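Long-range contacts in probable hydrolase (Pseudomonas aeruginosa, PDB 7AL6), which is of unknown function but has an alpha/beta hydrolase fold and is probably a hydrolase, perhaps a lipolytic enzyme: residues Asp38-Ser44 / Leu184-Gly189; Val109-Ala114 / Phe221-Val225; Ile125-Ile129 / Ala234-Met238; Val229-Glu235 / Phe254-Pro260. The contacts are given in a common frame with arbitrary orientation. Where two conformers were deposited one is given. Residue numbers count along the deposited sequence, not the author numbering.

Contact 1: residues Asp38-Ser44 / Leu184-Gly189; sequences DNAMSFS and LLAQRG
Met41 (rotamer m, m, m) lays its side chain over the last turns of helix 179-189: its CG lies 3.4 Å from Leu184 O and 3.5 Å from Arg188 CB, and its CE 3.7 Å from Leu184 CD2. The nearest CA atoms are those of Met41 and Leu185 (5.4 Å). Residues 40-42 form a short 3-10 segment, introduced by an Asx turn in which Met41 N donates to Asn39 OD1 (2.8 Å). Asn39 (chi1 p) turns the amide's other end to the helix, its ND2 donating to Leu185 O (3.0 Å, 165°). The loop follows strand 28-33 of the alpha/beta hydrolase sheet; helix 179-189 lies in the insertion between strands 119-125 and 229-234, where this fold commonly carries its lid. Leu185 CD2 reaches Asn39 OD1 (3.7 Å) and Ser42 N (3.8 Å). Ala40 CB covers one face of the Arg188 guanidinium, 3.8 Å from NE; that group is salt-bridged to Asp59 and Glu7. Asp38, near but not touching the putative catalytic triad, is salt-bridged to Arg170 and hydrogen-bonded to His264.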
loop_
_atom_site.group_PDB
_atom_site.type_symbol
_atom_site.label_atom_id
_atom_site.label_comp_id
_atom_site.label_asym_id
_atom_site.label_seq_id
_atom_site.Cartn_x
_atom_site.Cartn_y
_atom_site.Cartn_z
ATOM N N ASP A 38 3.276 24.116 1.679
ATOM C CA ASP A 38 4.054 24.651 0.573
ATOM C C ASP A 38 4.743 23.491 -0.150
ATOM O O ASP A 38 4.250 22.366 -0.090
ATOM C CB ASP A 38 5.063 25.682 1.097
ATOM C CG ASP A 38 4.384 26.929 1.650
ATOM O OD1 ASP A 38 3.187 27.115 1.347
ATOM O OD2 ASP A 38 5.049 27.710 2.376
ATOM N N ASN A 39 5.864 23.765 -0.812
ATOM C CA ASN A 39 6.607 22.791 -1.611
ATOM C C ASN A 39 7.966 23.386 -1.914
ATOM O O ASN A 39 8.278 24.509 -1.499
ATOM C CB ASN A 39 5.856 22.417 -2.891
ATOM C CG ASN A 39 5.513 23.604 -3.746
ATOM O OD1 ASN A 39 6.394 24.309 -4.203
ATOM N ND2 ASN A 39 4.206 23.788 -4.026
ATOM N N ALA A 40 8.758 22.658 -2.692
ATOM C CA ALA A 40 10.130 23.073 -2.939
ATOM C C ALA A 40 10.226 24.403 -3.679
ATOM O O ALA A 40 11.297 25.013 -3.696
ATOM C CB ALA A 40 10.884 22.008 -3.742
ATOM N N MET A 41 9.187 24.844 -4.358
ATOM C CA MET A 41 9.272 26.155 -4.997
ATOM C C MET A 41 9.374 27.296 -3.984
ATOM O O MET A 41 9.711 28.415 -4.368
ATOM C CB MET A 41 8.048 26.406 -5.883
ATOM C CG MET A 41 7.970 25.547 -7.162
ATOM S SD MET A 41 9.298 25.929 -8.310
ATOM C CE MET A 41 8.686 27.441 -9.071
ATOM N N SER A 42 9.281 26.976 -2.714
ATOM C CA SER A 42 9.459 27.966 -1.643
ATOM C C SER A 42 10.894 28.499 -1.797
ATOM O O SER A 42 11.090 29.609 -1.544
ATOM C CB SER A 42 9.188 27.366 -0.309
ATOM O OG SER A 42 9.291 28.312 0.713
ATOM N N PHE A 43 11.831 27.699 -2.301
ATOM C CA PHE A 43 13.259 28.055 -2.461
ATOM C C PHE A 43 13.623 28.458 -3.895
ATOM O O PHE A 43 14.788 28.597 -4.169
ATOM C CB PHE A 43 14.114 26.908 -1.928
ATOM C CG PHE A 43 13.855 26.593 -0.481
ATOM C CD1 PHE A 43 14.413 27.360 0.517
ATOM C CD2 PHE A 43 13.009 25.569 -0.113
ATOM C CE1 PHE A 43 14.154 27.087 1.846
ATOM C CE2 PHE A 43 12.751 25.299 1.218
ATOM C CZ PHE A 43 13.319 26.065 2.196
ATOM N N SER A 44 12.654 28.697 -4.762
ATOM C CA SER A 44 12.889 28.998 -6.198
ATOM C C SER A 44 13.715 30.277 -6.371
ATOM O O SER A 44 14.489 30.325 -7.271
ATOM C CB SER A 44 11.624 29.024 -7.008
ATOM O OG SER A 44 10.697 29.954 -6.519
ATOM N N LEU A 184 4.417 30.967 -7.861
ATOM C CA LEU A 184 5.541 30.036 -7.832
ATOM C C LEU A 184 5.162 28.743 -7.108
ATOM O O LEU A 184 5.390 27.641 -7.603
ATOM C CB LEU A 184 6.742 30.726 -7.181
ATOM C CG LEU A 184 7.411 31.784 -8.052
ATOM C CD1 LEU A 184 8.354 32.664 -7.218
ATOM C CD2 LEU A 184 8.157 31.147 -9.184
ATOM N N LEU A 185 4.525 28.856 -5.952
ATOM C CA LEU A 185 4.076 27.670 -5.261
ATOM C C LEU A 185 3.040 26.886 -6.069
ATOM O O LEU A 185 3.034 25.648 -6.022
ATOM C CB LEU A 185 3.534 28.058 -3.907
ATOM C CG LEU A 185 4.600 28.553 -2.917
ATOM C CD1 LEU A 185 3.898 29.225 -1.761
ATOM C CD2 LEU A 185 5.470 27.406 -2.435
ATOM N N ALA A 186 2.159 27.585 -6.812
ATOM C CA ALA A 186 1.123 26.937 -7.617
ATOM C C ALA A 186 1.697 26.072 -8.735
ATOM O O ALA A 186 1.067 25.092 -9.131
ATOM C CB ALA A 186 0.192 27.977 -8.259
ATOM N N GLN A 187 2.864 26.401 -9.250
ATOM C CA GLN A 187 3.502 25.646 -10.351
ATOM C C GLN A 187 3.778 24.201 -9.918
ATOM O O GLN A 187 3.805 23.359 -10.769
ATOM C CB GLN A 187 4.766 26.351 -10.814
ATOM C CG GLN A 187 4.477 27.707 -11.411
ATOM C CD GLN A 187 5.526 28.118 -12.401
ATOM O OE1 GLN A 187 6.639 28.444 -12.042
ATOM N NE2 GLN A 187 5.168 28.085 -13.667
ATOM N N ARG A 188 4.091 23.987 -8.646
ATOM C CA ARG A 188 4.401 22.675 -8.052
ATOM C C ARG A 188 3.281 22.179 -7.139
ATOM O O ARG A 188 3.370 21.054 -6.757
ATOM C CB ARG A 188 5.704 22.817 -7.264
ATOM C CG ARG A 188 6.543 21.561 -7.148
ATOM C CD ARG A 188 7.890 21.739 -6.477
ATOM N NE ARG A 188 8.513 20.465 -6.236
ATOM C CZ ARG A 188 9.450 19.930 -6.986
ATOM N NH1 ARG A 188 9.949 20.589 -8.005
ATOM N NH2 ARG A 188 9.917 18.743 -6.685
ATOM N N GLY A 189 2.275 22.985 -6.823
ATOM C CA GLY A 189 1.239 22.629 -5.840
ATOM C C GLY A 189 -0.135 22.339 -6.411
ATOM O O GLY A 189 -0.991 21.969 -5.672
#

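Contact 2: residues Val109-Ala114 / Phe221-Val225; sequences VLLAGA and FVRSV
Two helices of the alpha/beta hydrolase fold meet here: helix 103-114, which follows the presumed nucleophile elbow, and the C-terminal part of helix 215-223 with the turn after it, which leads into strand 229-234. The packing is apolar, with no hydrogen bond between the segments, and the CA atoms pair as Val109 with Val222 (6.4 Å) and Gly113 with Val225 (4.4 Å).

Phe221 (chi1 -88°, chi2 -78°) offers one ring face to Leu110, whose CD2 sits 3.5 Å from the ring centroid and 16° off the normal in a CH-pi contact; Ala114 CB lies at the ring edge, 4.4 Å from Phe221 CE1. Leu142 of the third subunit also packs on Phe221. Val222 directs its CA-to-CB bond away, yet its CG2 comes within 4.1 Å of Val109 CG1. Ser224 faces Gly113, its CB 3.8 Å from Gly113 O, while its OG is hydrogen-bonded to Asn220 O. The close approach depends on Gly113 having no side chain: its CA is 4.0 Å from Phe221 O, and a CB would fall 2.8 Å from that oxygen. Val225 (phi/psi -62/131) leaves the helical conformation, and its t rotamer places CG2 4.0 Å from Val109 CG1 and 4.1 Å from Ala112 CB.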
loop_
_atom_site.group_PDB
_atom_site.type_symbol
_atom_site.label_atom_id
_atom_site.label_comp_id
_atom_site.label_asym_id
_atom_site.label_seq_id
_atom_site.Cartn_x
_atom_site.Cartn_y
_atom_site.Cartn_z
ATOM N N VAL A 109 15.314 21.887 13.484
ATOM C CA VAL A 109 15.758 22.000 14.880
ATOM C C VAL A 109 15.604 20.676 15.599
ATOM O O VAL A 109 16.470 20.278 16.385
ATOM C CB VAL A 109 14.981 23.116 15.615
ATOM C CG1 VAL A 109 15.159 23.016 17.160
ATOM C CG2 VAL A 109 15.400 24.507 15.129
ATOM N N LEU A 110 14.502 19.976 15.360
ATOM C CA LEU A 110 14.241 18.660 15.980
ATOM C C LEU A 110 15.346 17.694 15.554
ATOM O O LEU A 110 15.884 17.053 16.385
ATOM C CB LEU A 110 12.881 18.131 15.518
ATOM C CG LEU A 110 11.652 18.745 16.177
ATOM C CD1 LEU A 110 10.415 17.979 15.784
ATOM C CD2 LEU A 110 11.787 18.792 17.685
ATOM N N LEU A 111 15.684 17.674 14.281
ATOM C CA LEU A 111 16.721 16.788 13.726
ATOM C C LEU A 111 18.096 17.164 14.290
ATOM O O LEU A 111 18.799 16.282 14.706
ATOM C CB LEU A 111 16.667 16.910 12.210
ATOM C CG LEU A 111 17.434 15.858 11.430
ATOM C CD1 LEU A 111 17.130 14.466 11.927
ATOM C CD2 LEU A 111 17.118 15.991 9.961
ATOM N N ALA A 112 18.416 18.448 14.335
ATOM C CA ALA A 112 19.707 18.961 14.835
ATOM C C ALA A 112 19.825 18.605 16.314
ATOM O O ALA A 112 20.876 18.194 16.734
ATOM C CB ALA A 112 19.825 20.432 14.591
ATOM N N GLY A 113 18.745 18.718 17.058
ATOM C CA GLY A 113 18.765 18.389 18.471
ATOM C C GLY A 113 18.830 16.895 18.732
ATOM O O GLY A 113 19.448 16.454 19.708
ATOM N N ALA A 114 18.204 16.094 17.866
ATOM C CA ALA A 114 18.131 14.658 18.108
ATOM C C ALA A 114 19.372 13.935 17.623
ATOM O O ALA A 114 19.797 12.964 18.255
ATOM C CB ALA A 114 16.889 14.061 17.420
ATOM N N PHE A 221 14.823 20.721 22.917
ATOM C CA PHE A 221 15.269 20.473 21.529
ATOM C C PHE A 221 16.109 21.659 21.059
ATOM O O PHE A 221 17.151 21.436 20.542
ATOM C CB PHE A 221 14.082 20.197 20.606
ATOM C CG PHE A 221 13.682 18.750 20.556
ATOM C CD1 PHE A 221 14.402 17.843 19.816
ATOM C CD2 PHE A 221 12.599 18.292 21.265
ATOM C CE1 PHE A 221 14.044 16.513 19.788
ATOM C CE2 PHE A 221 12.240 16.959 21.234
ATOM C CZ PHE A 221 12.971 16.071 20.503
ATOM N N VAL A 222 15.661 22.878 21.304
ATOM C CA VAL A 222 16.371 24.113 20.879
ATOM C C VAL A 222 17.713 24.157 21.609
ATOM O O VAL A 222 18.718 24.387 20.991
ATOM C CB VAL A 222 15.548 25.372 21.185
ATOM C CG1 VAL A 222 16.403 26.612 21.121
ATOM C CG2 VAL A 222 14.367 25.518 20.267
ATOM N N ARG A 223 17.689 23.834 22.886
ATOM C CA ARG A 223 18.880 23.846 23.728
ATOM C C ARG A 223 19.857 22.761 23.322
ATOM O O ARG A 223 21.067 22.920 23.507
ATOM C CB ARG A 223 18.518 23.640 25.205
ATOM C CG ARG A 223 17.940 24.856 25.889
ATOM C CD ARG A 223 19.014 25.883 26.265
ATOM N NE ARG A 223 18.425 27.210 26.292
ATOM C CZ ARG A 223 17.902 27.760 27.372
ATOM N NH1 ARG A 223 17.936 27.103 28.530
ATOM N NH2 ARG A 223 17.365 28.974 27.300
ATOM N N SER A 224 19.352 21.658 22.789
ATOM C CA SER A 224 20.161 20.497 22.355
ATOM C C SER A 224 20.856 20.730 21.011
ATOM O O SER A 224 21.678 19.925 20.676
ATOM C CB SER A 224 19.350 19.254 22.335
ATOM O OG SER A 224 19.118 18.814 23.647
ATOM N N VAL A 225 20.516 21.765 20.260
ATOM C CA VAL A 225 21.193 22.026 18.964
ATOM C C VAL A 225 22.675 22.273 19.281
ATOM O O VAL A 225 22.950 23.045 20.173
ATOM C CB VAL A 225 20.572 23.205 18.204
ATOM C CG1 VAL A 225 21.430 23.618 17.036
ATOM C CG2 VAL A 225 19.162 22.897 17.746
#

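Contact 3: residues Ile125-Ile129 / Ala234-Met238; sequences IDGLI and AEQGM
Two loops that follow neighbouring parallel strands, 119-125 and 229-234, are joined through the carboxylate of Asp126; the CA atoms of Asp126 and Met238 are 5.9 Å apart. The Asp126 backbone is in the left-handed region (54/40) and its chi1 of -144° lies between wells, with chi2 at 47°; so placed, the side chain spans the gap to the other loop. OD1 of Asp126 accepts from Ala234 N (3.1 Å, 168°), and OD2 from Met238 N (2.9 Å, 158°); a weak bond runs from Met238 N to Asp126 OD1 at 3.5 Å. A water donates to Asp126 OD1 (2.8 Å) and Ala234 O (2.6 Å). Residues 234-237 make a type I turn closed by Gly237 N to Ala234 O (3.0 Å). An ideal CB on Gly237, the N-cap of helix 238-241, would clash with Asp126 OD2, at 2.2 Å. Met238 extends (t, t) towards residues 125-129 and turns its methyl with chi3 p: CE is 4.0 Å from Gly127 N and SD 4.4 Å from Leu128 N. Asp126 OD2 is also hydrogen-bonded to His263 ND1, a geometry consistent with the acid of a Ser102-His263-Asp126 catalytic triad of the alpha/beta hydrolase type.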
loop_
_atom_site.group_PDB
_atom_site.type_symbol
_atom_site.label_atom_id
_atom_site.label_comp_id
_atom_site.label_asym_id
_atom_site.label_seq_id
_atom_site.Cartn_x
_atom_site.Cartn_y
_atom_site.Cartn_z
ATOM N N ILE A 125 14.631 30.165 8.431
ATOM C CA ILE A 125 13.848 31.337 7.969
ATOM C C ILE A 125 12.526 31.411 8.750
ATOM O O ILE A 125 11.653 30.590 8.503
ATOM C CB ILE A 125 13.604 31.327 6.456
ATOM C CG1 ILE A 125 14.894 31.167 5.659
ATOM C CG2 ILE A 125 12.857 32.570 6.042
ATOM C CD1 ILE A 125 14.673 30.931 4.202
ATOM N N ASP A 126 12.421 32.329 9.705
ATOM C CA ASP A 126 11.188 32.687 10.432
ATOM C C ASP A 126 10.490 31.493 11.078
ATOM O O ASP A 126 9.305 31.458 11.013
ATOM C CB ASP A 126 10.240 33.420 9.497
ATOM C CG ASP A 126 9.469 34.507 10.207
ATOM O OD1 ASP A 126 10.092 35.251 10.910
ATOM O OD2 ASP A 126 8.275 34.550 10.058
ATOM N N GLY A 127 11.227 30.559 11.648
ATOM C CA GLY A 127 10.680 29.406 12.372
ATOM C C GLY A 127 11.667 28.895 13.384
ATOM O O GLY A 127 12.826 28.998 13.132
ATOM N N LEU A 128 11.194 28.328 14.473
ATOM C CA LEU A 128 12.042 27.773 15.507
ATOM C C LEU A 128 11.398 26.598 16.227
ATOM O O LEU A 128 11.916 25.458 16.192
ATOM C CB LEU A 128 12.397 28.874 16.510
ATOM C CG LEU A 128 13.417 28.424 17.550
ATOM C CD1 LEU A 128 14.728 28.120 16.804
ATOM C CD2 LEU A 128 13.664 29.446 18.612
ATOM N N ILE A 129 10.275 26.847 16.892
ATOM C CA ILE A 129 9.643 25.800 17.691
ATOM C C ILE A 129 8.195 25.667 17.251
ATOM O O ILE A 129 7.617 26.600 16.682
ATOM C CB ILE A 129 9.709 26.103 19.204
ATOM C CG1 ILE A 129 9.293 27.541 19.465
ATOM C CG2 ILE A 129 11.126 25.847 19.751
ATOM C CD1 ILE A 129 9.043 27.834 20.943
ATOM N N ALA A 234 11.576 37.764 10.007
ATOM C CA ALA A 234 10.803 38.659 9.134
ATOM C C ALA A 234 10.173 39.740 10.014
ATOM O O ALA A 234 9.491 39.364 10.934
ATOM C CB ALA A 234 9.755 37.892 8.385
ATOM N N GLU A 235 10.258 41.005 9.630
ATOM C CA GLU A 235 9.653 42.069 10.584
ATOM C C GLU A 235 8.094 41.912 10.908
ATOM O O GLU A 235 7.450 42.113 11.969
ATOM C CB GLU A 235 9.686 43.393 9.828
ATOM C CG GLU A 235 9.167 44.559 10.648
ATOM C CD GLU A 235 9.403 45.937 10.055
ATOM O OE1 GLU A 235 8.879 46.916 10.619
ATOM O OE2 GLU A 235 10.112 46.037 9.043
ATOM N N GLN A 236 7.411 41.456 9.873
ATOM C CA GLN A 236 5.963 41.173 9.837
ATOM C C GLN A 236 5.656 39.672 9.905
ATOM O O GLN A 236 4.523 39.322 9.632
ATOM C CB GLN A 236 5.362 41.864 8.627
ATOM C CG GLN A 236 5.092 43.324 8.906
ATOM C CD GLN A 236 4.477 44.008 7.722
ATOM O OE1 GLN A 236 5.167 44.408 6.802
ATOM N NE2 GLN A 236 3.163 44.136 7.739
ATOM N N GLY A 237 6.609 38.816 10.267
ATOM C CA GLY A 237 6.375 37.389 10.396
ATOM C C GLY A 237 6.212 36.941 11.839
ATOM O O GLY A 237 5.453 37.548 12.604
ATOM N N MET A 238 6.959 35.891 12.213
ATOM C CA MET A 238 6.863 35.240 13.526
ATOM C C MET A 238 6.822 36.183 14.723
ATOM O O MET A 238 5.966 36.043 15.602
ATOM C CB MET A 238 8.068 34.306 13.678
ATOM C CG MET A 238 8.377 33.804 15.084
ATOM S SD MET A 238 9.540 32.383 15.029
ATOM C CE MET A 238 11.078 33.165 14.617
HETATM O O HOH W 1 9.236 37.302 12.558
#

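Contact 4: residues Val229-Glu235 / Phe254-Pro260; sequences VSLVLAE and FERHHLP. With EDO (1,2-ethanediol), chain H.
Six backbone hydrogen bonds join the two strands in a parallel ladder in which Glu255, His257 and Leu259 each donate and accept. Glu255 N donates to Val229 O (2.9 Å), His257 N to Leu231 O (2.9 Å) and Leu259 N to Leu233 O (2.9 Å); in return Leu231 N reaches Glu255 O (2.7 Å), Leu233 N reaches His257 O (2.9 Å) and Glu235 N reaches Leu259 O (2.7 Å). The register pairs Ser230 with Glu255 through Ala234 with Leu259, and the axes come within 4.7 Å at a crossing angle of -21°. A water links Ser230 OG (2.7 Å) to Glu255 OE1 (2.6 Å), the latter also salt-bridged to Arg286. At the start, a 1,2-ethanediol, probably from crystallisation, accepts from Val229 N through O2 (3.0 Å), and Val229 CG1 lies over the Phe254 ring, 3.8 Å from its centroid. Val232 CG1 packs on Leu259 CD1 at 4.0 Å; on the other face Leu233 CD1 is 3.6 Å from His258 NE2. Strand 255-259 edges the chain's alpha/beta hydrolase sheet beyond 229-234, which adjoins 119-125; helix 270-284 covers the Ser230 and Glu255 face and helix 245-250 the Leu231 and Leu233 face.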
loop_
_atom_site.group_PDB
_atom_site.type_symbol
_atom_site.label_atom_id
_atom_site.label_comp_id
_atom_site.label_asym_id
_atom_site.label_seq_id
_atom_site.Cartn_x
_atom_site.Cartn_y
_atom_site.Cartn_z
ATOM N N VAL A 229 24.016 28.139 14.029
ATOM C CA VAL A 229 22.660 28.396 13.565
ATOM C C VAL A 229 22.582 29.843 13.095
ATOM O O VAL A 229 23.029 30.753 13.805
ATOM C CB VAL A 229 21.612 28.154 14.661
ATOM C CG1 VAL A 229 20.232 28.592 14.162
ATOM C CG2 VAL A 229 21.565 26.717 15.112
ATOM N N SER A 230 22.022 30.054 11.900
ATOM C CA SER A 230 21.664 31.375 11.399
ATOM C C SER A 230 20.144 31.483 11.285
ATOM O O SER A 230 19.504 30.745 10.518
ATOM C CB SER A 230 22.330 31.619 10.063
ATOM O OG SER A 230 22.089 32.948 9.601
ATOM N N LEU A 231 19.564 32.399 12.041
ATOM C CA LEU A 231 18.129 32.619 12.036
ATOM C C LEU A 231 17.740 33.962 11.410
ATOM O O LEU A 231 18.191 35.037 11.849
ATOM C CB LEU A 231 17.579 32.523 13.449
ATOM C CG LEU A 231 16.092 32.813 13.618
ATOM C CD1 LEU A 231 15.156 31.845 12.882
ATOM C CD2 LEU A 231 15.821 32.795 15.092
ATOM N N VAL A 232 16.839 33.904 10.425
ATOM C CA VAL A 232 16.284 35.103 9.791
ATOM C C VAL A 232 14.891 35.337 10.338
ATOM O O VAL A 232 14.067 34.411 10.413
ATOM C CB VAL A 232 16.267 34.985 8.266
ATOM C CG1 VAL A 232 15.340 36.063 7.660
ATOM C CG2 VAL A 232 17.693 35.111 7.742
ATOM N N LEU A 233 14.630 36.583 10.724
ATOM C CA LEU A 233 13.396 36.991 11.383
ATOM C C LEU A 233 12.755 38.066 10.527
ATOM O O LEU A 233 13.378 39.099 10.286
ATOM C CB LEU A 233 13.683 37.542 12.780
ATOM C CG LEU A 233 14.336 36.471 13.653
ATOM C CD1 LEU A 233 15.076 37.089 14.798
ATOM C CD2 LEU A 233 13.244 35.526 14.133
ATOM N N ALA A 234 11.576 37.764 10.007
ATOM C CA ALA A 234 10.803 38.659 9.134
ATOM C C ALA A 234 10.173 39.740 10.014
ATOM O O ALA A 234 9.491 39.364 10.934
ATOM C CB ALA A 234 9.755 37.892 8.385
ATOM N N GLU A 235 10.258 41.005 9.630
ATOM C CA GLU A 235 9.653 42.069 10.584
ATOM C C GLU A 235 8.094 41.912 10.908
ATOM O O GLU A 235 7.450 42.113 11.969
ATOM C CB GLU A 235 9.686 43.393 9.828
ATOM C CG GLU A 235 9.167 44.559 10.648
ATOM C CD GLU A 235 9.403 45.937 10.055
ATOM O OE1 GLU A 235 8.879 46.916 10.619
ATOM O OE2 GLU A 235 10.112 46.037 9.043
ATOM N N PHE A 254 22.061 31.480 18.678
ATOM C CA PHE A 254 21.879 31.575 17.231
ATOM C C PHE A 254 22.229 32.976 16.737
ATOM O O PHE A 254 21.926 33.967 17.399
ATOM C CB PHE A 254 20.433 31.223 16.839
ATOM C CG PHE A 254 19.942 29.895 17.373
ATOM C CD1 PHE A 254 20.822 28.907 17.774
ATOM C CD2 PHE A 254 18.582 29.633 17.457
ATOM C CE1 PHE A 254 20.362 27.704 18.264
ATOM C CE2 PHE A 254 18.126 28.421 17.938
ATOM C CZ PHE A 254 19.012 27.459 18.331
ATOM N N GLU A 255 22.853 33.060 15.554
ATOM C CA GLU A 255 22.965 34.336 14.856
ATOM C C GLU A 255 21.575 34.774 14.375
ATOM O O GLU A 255 20.796 33.966 13.865
ATOM C CB GLU A 255 23.925 34.226 13.662
ATOM C CG GLU A 255 25.374 33.772 14.012
ATOM C CD GLU A 255 26.239 33.513 12.761
ATOM O OE1 GLU A 255 26.108 34.265 11.780
ATOM O OE2 GLU A 255 27.062 32.559 12.743
ATOM N N ARG A 256 21.236 36.044 14.588
ATOM C CA ARG A 256 19.901 36.552 14.292
ATOM C C ARG A 256 20.035 37.692 13.296
ATOM O O ARG A 256 20.875 38.578 13.471
ATOM C CB ARG A 256 19.162 37.001 15.563
ATOM C CG ARG A 256 18.908 35.914 16.594
ATOM C CD ARG A 256 18.164 36.437 17.877
ATOM N NE ARG A 256 18.802 37.627 18.457
ATOM C CZ ARG A 256 19.765 37.629 19.390
ATOM N NH1 ARG A 256 20.251 36.507 19.906
ATOM N NH2 ARG A 256 20.260 38.783 19.810
ATOM N N HIS A 257 19.224 37.672 12.244
ATOM C CA HIS A 257 19.204 38.756 11.271
ATOM C C HIS A 257 17.765 39.195 11.082
ATOM O O HIS A 257 16.900 38.390 10.718
ATOM C CB HIS A 257 19.858 38.337 9.950
ATOM C CG HIS A 257 21.356 38.341 10.009
ATOM N ND1 HIS A 257 22.086 37.294 10.532
ATOM C CD2 HIS A 257 22.254 39.303 9.689
ATOM C CE1 HIS A 257 23.367 37.601 10.514
ATOM N NE2 HIS A 257 23.497 38.807 9.989
ATOM N N HIS A 258 17.500 40.453 11.397
ATOM C CA HIS A 258 16.167 41.019 11.306
ATOM C C HIS A 258 16.031 41.639 9.936
ATOM O O HIS A 258 16.834 42.503 9.570
ATOM C CB HIS A 258 15.955 42.090 12.373
ATOM C CG HIS A 258 15.922 41.529 13.737
ATOM N ND1 HIS A 258 17.067 41.351 14.488
ATOM C CD2 HIS A 258 14.909 40.976 14.436
ATOM C CE1 HIS A 258 16.738 40.782 15.633
ATOM N NE2 HIS A 258 15.443 40.529 15.622
ATOM N N LEU A 259 15.023 41.216 9.180
ATOM C CA LEU A 259 14.875 41.748 7.834
ATOM C C LEU A 259 13.427 42.121 7.583
ATOM O O LEU A 259 12.514 41.628 8.255
ATOM C CB LEU A 259 15.323 40.732 6.772
ATOM C CG LEU A 259 16.810 40.411 6.706
ATOM C CD1 LEU A 259 17.045 39.188 5.809
ATOM C CD2 LEU A 259 17.528 41.611 6.165
ATOM N N PRO A 260 13.186 42.999 6.632
ATOM C CA PRO A 260 11.801 43.418 6.369
ATOM C C PRO A 260 11.018 42.315 5.677
ATOM O O PRO A 260 11.578 41.360 5.117
ATOM C CB PRO A 260 11.957 44.639 5.460
ATOM C CG PRO A 260 13.314 44.551 4.905
ATOM C CD PRO A 260 14.164 43.633 5.732
HETATM C C1 EDO H . 26.649 30.322 14.589
HETATM O O1 EDO H . 28.010 30.518 14.876
HETATM C C2 EDO H . 25.770 30.707 15.708
HETATM O O2 EDO H . 25.043 29.701 16.313
HETATM O O HOH W 2 24.319 34.480 9.890
#

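In the fold
Contacts 3 and 4 share Ala234 and Glu235 and have centres about 8 Å apart: strand 229-234 carries the backbone ladder of contact 4 and runs into the carboxylate-centred loops of contact 3. Contact 2 touches both through Val222, which packs on Ile129 and Phe254; mainly apolar, with no hydrogen bond between its segments, it joins one helix to another and the turn after it. Contact 1 touches no other, though its nearest atoms come within about 5 Å of contact 3, and mixes one side-chain-to-backbone bond with aliphatic packing. Contacts 1, 2 and 3 are mostly buried, whereas contact 4, on the sheet's edge strand, exposes Arg256 and His258. Neighbouring subunits reach only contacts 1 and 2.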